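Local coordinates for protein insulinase family protease (Yersinia pestis, PDB 3GO9) that is predicted to cleave peptides as a member of the insulinase (M16) family of proteases, and binds zinc ions in the crystal, at residues T109-T114 with V323-A328; R296-W301 with N358-A363; Q305-E308 with N314-L317. All blocks are in the same frame, centred on the assembly; numbering follows the deposited sequence. Where two conformers were deposited one is given.

Contact 1 of 3, residues T109-T114 with V323-A328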
loop_
_atom_site.group_PDB
_atom_site.type_symbol
_atom_site.label_atom_id
_atom_site.label_comp_id
_atom_site.label_asym_id
_atom_site.label_seq_id
_atom_site.Cartn_x
_atom_site.Cartn_y
_atom_site.Cartn_z
ATOM N N THR A 109 9.405 -7.882 -4.616
ATOM C CA THR A 109 10.495 -7.375 -3.794
ATOM C C THR A 109 10.600 -5.863 -3.869
ATOM O O THR A 109 10.187 -5.243 -4.856
ATOM C CB THR A 109 11.838 -7.997 -4.155
ATOM O OG1 THR A 109 12.338 -7.456 -5.352
ATOM C CG2 THR A 109 11.726 -9.529 -4.272
ATOM N N SER A 110 11.114 -5.254 -2.819
ATOM C CA SER A 110 11.087 -3.821 -2.735
ATOM C C SER A 110 12.334 -3.352 -1.987
ATOM O O SER A 110 13.320 -4.090 -1.887
ATOM C CB SER A 110 9.747 -3.404 -2.073
ATOM O OG SER A 110 9.561 -1.997 -2.062
ATOM N N TYR A 111 12.322 -2.108 -1.529
ATOM C CA TYR A 111 13.448 -1.533 -0.833
ATOM C C TYR A 111 13.683 -2.169 0.514
ATOM O O TYR A 111 14.788 -2.388 0.915
ATOM C CB TYR A 111 13.155 -0.011 -0.689
ATOM C CG TYR A 111 13.129 0.688 -1.981
ATOM C CD1 TYR A 111 14.329 1.042 -2.630
ATOM C CD2 TYR A 111 11.939 0.963 -2.656
ATOM C CE1 TYR A 111 14.290 1.654 -3.900
ATOM C CE2 TYR A 111 11.921 1.586 -3.884
ATOM C CZ TYR A 111 13.101 1.943 -4.503
ATOM O OH TYR A 111 13.073 2.553 -5.758
ATOM N N ASP A 112 12.592 -2.433 1.254
ATOM C CA ASP A 112 12.690 -2.899 2.629
ATOM C C ASP A 112 11.902 -4.141 2.955
ATOM O O ASP A 112 11.857 -4.537 4.112
ATOM C CB ASP A 112 12.387 -1.784 3.657
ATOM C CG ASP A 112 10.986 -1.292 3.650
ATOM O OD1 ASP A 112 10.167 -1.824 2.887
ATOM O OD2 ASP A 112 10.729 -0.303 4.409
ATOM N N PHE A 113 11.382 -4.795 1.929
ATOM C CA PHE A 113 10.689 -6.052 2.106
ATOM C C PHE A 113 10.696 -6.907 0.862
ATOM O O PHE A 113 10.882 -6.434 -0.259
ATOM C CB PHE A 113 9.227 -5.860 2.606
ATOM C CG PHE A 113 8.298 -5.338 1.579
ATOM C CD1 PHE A 113 7.576 -6.203 0.740
ATOM C CD2 PHE A 113 8.114 -3.947 1.422
ATOM C CE1 PHE A 113 6.696 -5.704 -0.203
ATOM C CE2 PHE A 113 7.263 -3.451 0.415
ATOM C CZ PHE A 113 6.540 -4.301 -0.343
ATOM N N THR A 114 10.460 -8.197 1.099
ATOM C CA THR A 114 10.040 -9.172 0.076
ATOM C C THR A 114 8.738 -9.807 0.537
ATOM O O THR A 114 8.617 -10.237 1.696
ATOM C CB THR A 114 11.109 -10.247 -0.028
ATOM O OG1 THR A 114 12.316 -9.612 -0.473
ATOM C CG2 THR A 114 10.795 -11.340 -1.049
ATOM N N VAL A 323 -0.517 6.491 1.923
ATOM C CA VAL A 323 0.484 6.627 2.986
ATOM C C VAL A 323 1.529 5.590 2.670
ATOM O O VAL A 323 1.227 4.397 2.600
ATOM C CB VAL A 323 -0.110 6.375 4.382
ATOM C CG1 VAL A 323 0.986 6.451 5.427
ATOM C CG2 VAL A 323 -1.174 7.343 4.659
ATOM N N GLN A 324 2.754 6.024 2.449
ATOM C CA GLN A 324 3.828 5.151 2.020
ATOM C C GLN A 324 5.090 5.843 2.404
ATOM O O GLN A 324 5.171 7.057 2.288
ATOM C CB GLN A 324 3.814 4.966 0.492
ATOM C CG GLN A 324 2.716 4.143 -0.013
ATOM C CD GLN A 324 2.720 4.014 -1.531
ATOM O OE1 GLN A 324 3.534 4.648 -2.244
ATOM N NE2 GLN A 324 1.800 3.198 -2.040
ATOM N N TYR A 325 6.085 5.085 2.863
ATOM C CA TYR A 325 7.344 5.646 3.316
ATOM C C TYR A 325 7.204 6.768 4.337
ATOM O O TYR A 325 7.969 7.723 4.295
ATOM C CB TYR A 325 8.193 6.111 2.108
ATOM C CG TYR A 325 8.267 5.058 1.027
ATOM C CD1 TYR A 325 9.104 3.977 1.169
ATOM C CD2 TYR A 325 7.417 5.100 -0.085
ATOM C CE1 TYR A 325 9.143 2.977 0.199
ATOM C CE2 TYR A 325 7.436 4.112 -1.033
ATOM C CZ TYR A 325 8.328 3.067 -0.883
ATOM O OH TYR A 325 8.366 2.084 -1.822
ATOM N N GLN A 326 6.239 6.633 5.247
ATOM C CA GLN A 326 6.022 7.540 6.374
ATOM C C GLN A 326 5.572 8.927 5.888
ATOM O O GLN A 326 5.699 9.903 6.646
ATOM C CB GLN A 326 7.272 7.627 7.284
ATOM C CG GLN A 326 7.751 6.250 7.808
ATOM C CD GLN A 326 9.165 6.240 8.471
ATOM O OE1 GLN A 326 9.581 5.211 9.011
ATOM N NE2 GLN A 326 9.893 7.362 8.416
ATOM N N ARG A 327 5.112 9.019 4.625
ATOM C CA ARG A 327 4.541 10.283 4.091
ATOM C C ARG A 327 3.097 10.078 3.705
ATOM O O ARG A 327 2.741 9.025 3.221
ATOM C CB ARG A 327 5.237 10.780 2.820
ATOM C CG ARG A 327 6.706 10.607 2.737
ATOM C CD ARG A 327 7.475 11.680 3.337
ATOM N NE ARG A 327 7.044 13.057 3.026
ATOM C CZ ARG A 327 7.340 14.098 3.808
ATOM N NH1 ARG A 327 8.074 13.924 4.910
ATOM N NH2 ARG A 327 6.905 15.315 3.514
ATOM N N ALA A 328 2.276 11.101 3.885
ATOM C CA ALA A 328 0.885 11.088 3.391
ATOM C C ALA A 328 0.912 11.886 2.095
ATOM O O ALA A 328 1.422 13.020 2.102
ATOM C CB ALA A 328 -0.074 11.736 4.390
#
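Ser110 N donates to Phe113 O at 2.8 Å, pinching the loop between the antiparallel strands 107-109 and 114-120 into a tight bend that meets Tyr325. Tyr325 sits on the type I' turn Gln324 to Arg327, which joins strands 316-324 and 327-336 as a hairpin and holds this tyrosine at positive phi. Its CG lies anti to the carbonyl carbon (chi1 -48°), and the phenol reaches out to the loop. The hydroxyl does the touching: OH of Tyr325 comes 3.8 Å from CD2 of Tyr111, approaching that ring obliquely, and 4.3 Å from OG of Ser110. The two tyrosine side chains cross at about a right angle. Ser110 OG is already bonded to Phe163 O, and Tyr111, which offers Tyr325 only ring carbons, bonds Trp172 NE1 with its own OH; Thr109 OG1 bonds ND1 of the zinc ligand His72. Phe163 and Ala247 also touch Tyr325. The bend lies in the insulinase-type (M16) part of the chain and the turn in the part related to the inactive M16 domain, so the contact bridges the two. It does so by van der Waals packing alone, burying a Tyr325 hydroxyl for which the model offers no hydrogen-bond partner.

Contact 2 of 3, residues R296-W301 with N358-A363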
loop_
_atom_site.group_PDB
_atom_site.type_symbol
_atom_site.label_atom_id
_atom_site.label_comp_id
_atom_site.label_asym_id
_atom_site.label_seq_id
_atom_site.Cartn_x
_atom_site.Cartn_y
_atom_site.Cartn_z
ATOM N N ARG A 296 -11.009 16.041 2.392
ATOM C CA ARG A 296 -10.450 15.639 1.102
ATOM C C ARG A 296 -11.507 14.982 0.230
ATOM O O ARG A 296 -11.633 15.295 -0.961
ATOM C CB ARG A 296 -9.229 14.720 1.300
ATOM C CG ARG A 296 -8.044 15.444 1.893
ATOM C CD ARG A 296 -6.782 14.574 1.980
ATOM N NE ARG A 296 -6.814 13.565 3.050
ATOM C CZ ARG A 296 -6.190 13.687 4.219
ATOM N NH1 ARG A 296 -5.531 14.794 4.528
ATOM N NH2 ARG A 296 -6.273 12.714 5.118
ATOM N N GLU A 297 -12.298 14.096 0.822
ATOM C CA GLU A 297 -13.318 13.414 0.100
ATOM C C GLU A 297 -14.402 14.396 -0.369
ATOM O O GLU A 297 -14.870 14.336 -1.529
ATOM C CB GLU A 297 -13.893 12.296 0.963
ATOM C CG GLU A 297 -14.865 11.433 0.283
ATOM C CD GLU A 297 -15.499 10.443 1.203
ATOM O OE1 GLU A 297 -16.563 9.943 0.840
ATOM O OE2 GLU A 297 -14.951 10.159 2.280
ATOM N N ALA A 298 -14.725 15.355 0.494
ATOM C CA ALA A 298 -15.787 16.314 0.212
ATOM C C ALA A 298 -15.406 17.147 -1.010
ATOM O O ALA A 298 -16.237 17.416 -1.871
ATOM C CB ALA A 298 -15.933 17.270 1.414
ATOM N N LEU A 299 -14.155 17.553 -1.051
ATOM C CA LEU A 299 -13.672 18.425 -2.084
ATOM C C LEU A 299 -13.694 17.668 -3.388
ATOM O O LEU A 299 -14.135 18.220 -4.409
ATOM C CB LEU A 299 -12.312 18.977 -1.730
ATOM C CG LEU A 299 -11.001 18.658 -2.395
ATOM C CD1 LEU A 299 -11.081 18.351 -3.859
ATOM C CD2 LEU A 299 -10.152 19.872 -2.163
ATOM N N PHE A 300 -13.296 16.399 -3.372
ATOM C CA PHE A 300 -13.259 15.686 -4.635
ATOM C C PHE A 300 -14.655 15.437 -5.140
ATOM O O PHE A 300 -14.981 15.610 -6.334
ATOM C CB PHE A 300 -12.514 14.380 -4.558
ATOM C CG PHE A 300 -12.322 13.786 -5.896
ATOM C CD1 PHE A 300 -11.567 14.472 -6.858
ATOM C CD2 PHE A 300 -12.942 12.607 -6.238
ATOM C CE1 PHE A 300 -11.402 13.963 -8.104
ATOM C CE2 PHE A 300 -12.754 12.080 -7.520
ATOM C CZ PHE A 300 -11.964 12.765 -8.433
ATOM N N TRP A 301 -15.506 15.070 -4.205
ATOM C CA TRP A 301 -16.902 14.871 -4.451
ATOM C C TRP A 301 -17.574 16.115 -5.085
ATOM O O TRP A 301 -18.286 16.000 -6.076
ATOM C CB TRP A 301 -17.529 14.527 -3.114
ATOM C CG TRP A 301 -18.945 14.534 -3.075
ATOM C CD1 TRP A 301 -19.781 13.608 -3.604
ATOM C CD2 TRP A 301 -19.777 15.506 -2.408
ATOM N NE1 TRP A 301 -21.081 13.943 -3.324
ATOM C CE2 TRP A 301 -21.106 15.101 -2.591
ATOM C CE3 TRP A 301 -19.517 16.678 -1.671
ATOM C CZ2 TRP A 301 -22.189 15.828 -2.089
ATOM C CZ3 TRP A 301 -20.588 17.394 -1.171
ATOM C CH2 TRP A 301 -21.913 16.965 -1.384
ATOM N N ASN A 358 -15.070 29.581 1.166
ATOM C CA ASN A 358 -16.448 29.429 1.605
ATOM C C ASN A 358 -16.918 28.032 1.949
ATOM O O ASN A 358 -17.965 27.871 2.611
ATOM C CB ASN A 358 -17.341 30.016 0.517
ATOM C CG ASN A 358 -17.090 31.508 0.324
ATOM O OD1 ASN A 358 -16.969 32.006 -0.804
ATOM N ND2 ASN A 358 -17.001 32.225 1.440
ATOM N N GLY A 359 -16.188 27.016 1.516
ATOM C CA GLY A 359 -16.530 25.661 1.804
ATOM C C GLY A 359 -17.796 25.177 1.167
ATOM O O GLY A 359 -18.274 25.732 0.152
ATOM N N LEU A 360 -18.334 24.153 1.780
ATOM C CA LEU A 360 -19.570 23.530 1.370
ATOM C C LEU A 360 -20.727 24.392 1.847
ATOM O O LEU A 360 -20.641 25.074 2.868
ATOM C CB LEU A 360 -19.668 22.145 1.984
ATOM C CG LEU A 360 -18.695 21.070 1.533
ATOM C CD1 LEU A 360 -19.236 19.721 2.002
ATOM C CD2 LEU A 360 -18.514 21.092 0.019
ATOM N N SER A 361 -21.824 24.328 1.108
ATOM C CA SER A 361 -23.106 24.825 1.615
ATOM C C SER A 361 -23.685 23.858 2.640
ATOM O O SER A 361 -23.296 22.686 2.717
ATOM C CB SER A 361 -24.122 24.977 0.473
ATOM O OG SER A 361 -24.490 23.725 -0.012
ATOM N N GLN A 362 -24.660 24.322 3.402
ATOM C CA GLN A 362 -25.299 23.447 4.360
ATOM C C GLN A 362 -25.969 22.298 3.657
ATOM O O GLN A 362 -25.967 21.180 4.144
ATOM C CB GLN A 362 -26.347 24.221 5.173
ATOM C CG GLN A 362 -27.002 23.374 6.283
ATOM C CD GLN A 362 -26.046 23.076 7.409
ATOM O OE1 GLN A 362 -25.471 23.990 8.015
ATOM N NE2 GLN A 362 -25.849 21.786 7.687
ATOM N N ALA A 363 -26.592 22.568 2.503
ATOM C CA ALA A 363 -27.279 21.501 1.779
ATOM C C ALA A 363 -26.297 20.447 1.268
ATOM O O ALA A 363 -26.571 19.242 1.329
ATOM C CB ALA A 363 -28.089 22.082 0.601
#
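Leu360 belongs to the short link between helices 341-358 and 362-377, and from there its side chain reaches the flank of helix 283-309, where Ala298 and Trp301 receive it. One methyl makes the closest approaches: CD1 of Leu360 lies 4.2 Å from CB of Ala298, and the same CD1 is 4.2 Å from CZ3 of Trp301. These two partners are three residues apart, one turn along the same face of the helix. The indole gets there because CG of Trp301 stands anti to the backbone N (chi1 169°), which carries the six-membered ring out beside the leucine. The methyl meets this ring obliquely, while Ala298 O lies in the indole plane at its edge. On the other side, the extended chi2 of Leu360 (-165°) sends CD1 forward. The link itself is a compact break between helices. Gly359 leaves the first helix with positive phi (67°), a conformation that favours glycine, and Ser361 is the N-cap of the second, its side chain capping a backbone N while its own N bonds Glu364 OE1, the reciprocal pattern of a capping box. Leu360 N, between them, is bonded by Asn428 OD1. Helix 362-377 continues the apolar patch, with Leu368 touching both Ala298 and Leu360, and Glu364 and Gln371 lying against Trp301. Next to Ala298, Glu297 OE1 forms a salt bridge with Lys372 NZ, further along helix 362-377.

Contact 3 of 3, residues Q305-E308 with N314-L317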
loop_
_atom_site.group_PDB
_atom_site.type_symbol
_atom_site.label_atom_id
_atom_site.label_comp_id
_atom_site.label_asym_id
_atom_site.label_seq_id
_atom_site.Cartn_x
_atom_site.Cartn_y
_atom_site.Cartn_z
ATOM N N GLN A 305 -19.018 16.600 -8.918
ATOM C CA GLN A 305 -20.411 16.943 -9.183
ATOM C C GLN A 305 -20.476 18.164 -10.095
ATOM O O GLN A 305 -21.336 18.212 -10.972
ATOM C CB GLN A 305 -21.202 17.294 -7.925
ATOM C CG GLN A 305 -21.029 16.341 -6.780
ATOM C CD GLN A 305 -22.272 16.217 -5.959
ATOM O OE1 GLN A 305 -22.583 17.095 -5.130
ATOM N NE2 GLN A 305 -23.011 15.117 -6.174
ATOM N N VAL A 306 -19.639 19.171 -9.822
ATOM C CA VAL A 306 -19.650 20.419 -10.630
ATOM C C VAL A 306 -19.297 20.051 -12.054
ATOM O O VAL A 306 -19.885 20.584 -13.000
ATOM C CB VAL A 306 -18.647 21.459 -10.087
ATOM C CG1 VAL A 306 -18.555 22.663 -11.028
ATOM C CG2 VAL A 306 -19.059 21.949 -8.690
ATOM N N LEU A 307 -18.310 19.179 -12.232
ATOM C CA LEU A 307 -17.925 18.724 -13.580
ATOM C C LEU A 307 -19.071 17.993 -14.310
ATOM O O LEU A 307 -19.304 18.236 -15.513
ATOM C CB LEU A 307 -16.682 17.847 -13.525
ATOM C CG LEU A 307 -16.097 17.369 -14.849
ATOM C CD1 LEU A 307 -15.862 18.527 -15.850
ATOM C CD2 LEU A 307 -14.785 16.586 -14.576
ATOM N N GLU A 308 -19.800 17.123 -13.603
ATOM C CA GLU A 308 -20.929 16.403 -14.221
ATOM C C GLU A 308 -21.987 17.400 -14.693
ATOM O O GLU A 308 -22.631 17.211 -15.731
ATOM C CB GLU A 308 -21.503 15.326 -13.265
ATOM C CG GLU A 308 -22.768 15.678 -12.469
ATOM C CD GLU A 308 -22.927 14.854 -11.192
ATOM O OE1 GLU A 308 -21.915 14.348 -10.644
ATOM O OE2 GLU A 308 -24.074 14.726 -10.714
ATOM N N ASN A 314 -12.697 17.607 -22.686
ATOM C CA ASN A 314 -11.674 16.578 -22.559
ATOM C C ASN A 314 -11.037 16.407 -21.170
ATOM O O ASN A 314 -9.912 15.906 -21.058
ATOM C CB ASN A 314 -10.585 16.819 -23.598
ATOM C CG ASN A 314 -11.134 16.905 -24.993
ATOM O OD1 ASN A 314 -11.930 16.067 -25.374
ATOM N ND2 ASN A 314 -10.711 17.907 -25.766
ATOM N N LEU A 315 -11.757 16.798 -20.134
ATOM C CA LEU A 315 -11.238 16.653 -18.760
ATOM C C LEU A 315 -11.705 15.380 -18.113
ATOM O O LEU A 315 -12.927 15.171 -18.058
ATOM C CB LEU A 315 -11.691 17.813 -17.889
ATOM C CG LEU A 315 -11.166 17.840 -16.454
ATOM C CD1 LEU A 315 -9.641 17.633 -16.349
ATOM C CD2 LEU A 315 -11.588 19.138 -15.778
ATOM N N LYS A 316 -10.777 14.550 -17.603
ATOM C CA LYS A 316 -11.106 13.468 -16.680
ATOM C C LYS A 316 -10.343 13.673 -15.372
ATOM O O LYS A 316 -9.138 13.924 -15.396
ATOM C CB LYS A 316 -10.740 12.098 -17.244
ATOM C CG LYS A 316 -11.473 11.731 -18.523
ATOM C CD LYS A 316 -10.775 10.501 -19.094
ATOM C CE LYS A 316 -11.721 9.600 -19.853
ATOM N NZ LYS A 316 -11.254 8.209 -19.674
ATOM N N LEU A 317 -11.029 13.500 -14.259
ATOM C CA LEU A 317 -10.472 13.804 -12.954
ATOM C C LEU A 317 -10.272 12.542 -12.187
ATOM O O LEU A 317 -11.122 11.621 -12.250
ATOM C CB LEU A 317 -11.426 14.660 -12.155
ATOM C CG LEU A 317 -11.679 16.036 -12.687
ATOM C CD1 LEU A 317 -12.631 16.707 -11.724
ATOM C CD2 LEU A 317 -10.367 16.792 -12.833
#
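Leu307, near the C-terminal end of helix 283-309 and following a Val306 that faces helix 341-358, meets Leu315 and Leu317 across the turn that leads into strand 316-324. At Leu307 the helix presents its side chain to the strand: CG is anti to the backbone N (chi1 -176°), which extends the branch outward. CD2 of Leu307 makes the closest approaches, to Leu317. It meets that residue tip to tip, 3.6 Å from CD1 of Leu317, and lies 3.7 Å from CG of Leu317. Toward Leu315 both methyls of Leu307, CD1 and CD2, lie 4.3 Å from CD2 of Leu315. Leu315 and Leu317 can both face the helix because side chains alternate along an extended chain; the intervening Lys316 points away. Backbone bonding of Lys316 to Asn335 ties this beginning of the strand to its neighbour 327-336. Leu334 of that neighbour touches both leucines, and Phe300 and Ile303, earlier on the helix, also lie on Leu317. The helix therefore packs on a face of the sheet it leads into, as its chain doubles back. With no hydrogen bond between the two segments, the cohesion is that of aliphatic groups, and it depends on the fit of the branched end of Leu307 against two leucines, tightest at Leu317.

How the contacts relate
From the N terminus, segment 109-114 comes first and waits 208 residues for its partner. The chain then runs along helix 283-309, which supplies 296-301 to contact 2 and 305-308 to contact 3. Contact 3 closes almost at once, at 314-317, within the spans of both other contacts. Strand 316-324 next leads to the turn at 323-328, which closes contact 1; contact 2 closes only at 358-363, so contacts 1 and 2 cross. Contacts 2 and 3 bind helix 283-309 to its helical and sheet neighbours and touch each other, Phe300 CZ lying 4.1 Å from Leu317 O. Contact 1, with its centre about 32 Å from either of theirs, joins the far end of the sheet to the insulinase part.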